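Local coordinates for nitrogenase iron-molybdenum cofactor biosynthesis protein NifB (Methanothermobacter thermautotrophicus, PDB 7JMA) that probably catalyses radical SAM-dependent carbide insertion, coupling two [4Fe-4S] clusters into the [8Fe-9S-C] precursor of the nitrogenase iron-molybdenum cofactor, at residues K162-H165 and G166-F170. Sequence-based numbering, arbitrary orientation.
Sequences KVYH and GREAF
Y164, near the end of strand 162-165, packs against E168 and A169 in the first turn of helix 166-186. The strand is the outermost of a three-stranded antiparallel sheet within the radical SAM region. Two contacts are hydrocarbon. Y164 CB lies 4.0 Å from A169 CB, where a small methyl suits a buried site that V157 of strand 154-159 also touches. Farther out, Y164 CD2 meets E168 CG at 3.5 Å. The E168 chain reaches there because CG is anti to its backbone N (chi1 -173°) and the rest is extended, so its CG methylene serves as hydrocarbon. The charged carboxylate stands beside ring C-H atoms, CD at the ring edge and the two planes 84° apart. On one ring face, K162 CG rests 3.7 Å above the plane. An alanine in place of Y164 would probably keep the CB contact but leave E168 CG and the carboxylate without the ring edge beside them, the carboxylate freer to turn.

One backbone bond and one water bridge join the segments. A169 N donates to H165 O at 3.2 Å, approaching well above the carbonyl plane; F170 N to G166 O continues the helix. The water links H165 N, 3.0 Å away, to E168 OE2, 2.6 Å away. G166 makes the bend with a positive phi of 62°, which favours glycine; a side chain there would also clash with H165 C.

The chemistry implies a strand-to-helix corner at the surface, turned by glycine and a backbone bond, with the ring edge and water-bridged carboxylate packed beside it.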
loop_
_atom_site.group_PDB
_atom_site.type_symbol
_atom_site.label_atom_id
_atom_site.label_comp_id
_atom_site.label_asym_id
_atom_site.label_seq_id
_atom_site.Cartn_x
_atom_site.Cartn_y
_atom_site.Cartn_z
ATOM N N LYS A 162 2.428 2.523 -20.824
ATOM C CA LYS A 162 1.257 3.184 -21.372
ATOM C C LYS A 162 0.648 4.051 -20.278
ATOM O O LYS A 162 0.618 3.655 -19.113
ATOM C CB LYS A 162 0.220 2.176 -21.881
ATOM C CG LYS A 162 -1.123 2.808 -22.236
ATOM C CD LYS A 162 -1.569 2.473 -23.649
ATOM C CE LYS A 162 -2.992 2.962 -23.901
ATOM N NZ LYS A 162 -3.059 4.444 -24.084
ATOM N N VAL A 163 0.173 5.235 -20.645
ATOM C CA VAL A 163 -0.497 6.124 -19.698
ATOM C C VAL A 163 -1.999 5.937 -19.864
ATOM O O VAL A 163 -2.537 6.169 -20.948
ATOM C CB VAL A 163 -0.098 7.593 -19.933
ATOM C CG1 VAL A 163 -0.779 8.498 -18.902
ATOM C CG2 VAL A 163 1.417 7.746 -19.866
ATOM N N TYR A 164 -2.675 5.523 -18.805
ATOM C CA TYR A 164 -4.126 5.429 -18.800
ATOM C C TYR A 164 -4.698 6.611 -18.041
ATOM O O TYR A 164 -4.131 7.034 -17.035
ATOM C CB TYR A 164 -4.590 4.140 -18.126
ATOM C CG TYR A 164 -4.113 2.886 -18.804
ATOM C CD1 TYR A 164 -2.860 2.363 -18.535
ATOM C CD2 TYR A 164 -4.923 2.218 -19.713
ATOM C CE1 TYR A 164 -2.423 1.207 -19.146
ATOM C CE2 TYR A 164 -4.497 1.062 -20.327
ATOM C CZ TYR A 164 -3.250 0.559 -20.038
ATOM O OH TYR A 164 -2.824 -0.590 -20.656
ATOM N N HIS A 165 -5.832 7.127 -18.508
ATOM C CA HIS A 165 -6.482 8.257 -17.861
ATOM C C HIS A 165 -7.856 7.875 -17.346
ATOM O O HIS A 165 -8.506 6.967 -17.871
ATOM C CB HIS A 165 -6.675 9.435 -18.806
ATOM C CG HIS A 165 -5.409 9.961 -19.376
ATOM N ND1 HIS A 165 -4.734 11.025 -18.816
ATOM C CD2 HIS A 165 -4.685 9.572 -20.450
ATOM C CE1 HIS A 165 -3.654 11.277 -19.531
ATOM N NE2 HIS A 165 -3.601 10.408 -20.525
ATOM N N GLY A 166 -8.287 8.610 -16.328
ATOM C CA GLY A 166 -9.689 8.622 -15.950
ATOM C C GLY A 166 -10.172 7.256 -15.533
ATOM O O GLY A 166 -9.521 6.544 -14.754
ATOM N N ARG A 167 -11.340 6.882 -16.054
ATOM C CA ARG A 167 -11.964 5.642 -15.618
ATOM C C ARG A 167 -11.103 4.440 -15.974
ATOM O O ARG A 167 -10.927 3.531 -15.153
ATOM C CB ARG A 167 -13.355 5.514 -16.230
ATOM C CG ARG A 167 -14.086 4.270 -15.767
ATOM C CD ARG A 167 -15.386 4.089 -16.524
ATOM N NE ARG A 167 -16.533 4.200 -15.632
ATOM C CZ ARG A 167 -17.302 3.178 -15.276
ATOM N NH1 ARG A 167 -17.050 1.958 -15.740
ATOM N NH2 ARG A 167 -18.323 3.375 -14.455
ATOM N N GLU A 168 -10.528 4.431 -17.184
ATOM C CA GLU A 168 -9.660 3.322 -17.574
ATOM C C GLU A 168 -8.455 3.211 -16.651
ATOM O O GLU A 168 -8.000 2.104 -16.348
ATOM C CB GLU A 168 -9.204 3.478 -19.020
ATOM C CG GLU A 168 -8.443 2.264 -19.532
ATOM C CD GLU A 168 -8.218 2.286 -21.035
ATOM O OE1 GLU A 168 -8.456 1.240 -21.682
ATOM O OE2 GLU A 168 -7.798 3.337 -21.567
ATOM N N ALA A 169 -7.913 4.348 -16.205
ATOM C CA ALA A 169 -6.810 4.297 -15.246
ATOM C C ALA A 169 -7.219 3.551 -13.974
ATOM O O ALA A 169 -6.512 2.643 -13.519
ATOM C CB ALA A 169 -6.325 5.714 -14.917
ATOM N N PHE A 170 -8.354 3.923 -13.379
ATOM C CA PHE A 170 -8.781 3.232 -12.167
ATOM C C PHE A 170 -9.065 1.757 -12.429
ATOM O O PHE A 170 -8.777 0.897 -11.581
ATOM C CB PHE A 170 -10.024 3.880 -11.561
ATOM C CG PHE A 170 -10.583 3.072 -10.431
ATOM C CD1 PHE A 170 -9.950 3.071 -9.198
ATOM C CD2 PHE A 170 -11.687 2.248 -10.623
ATOM C CE1 PHE A 170 -10.443 2.292 -8.145
ATOM C CE2 PHE A 170 -12.176 1.475 -9.582
ATOM C CZ PHE A 170 -11.550 1.499 -8.345
HETATM O O HOH W 1 -6.901 5.709 -20.895
#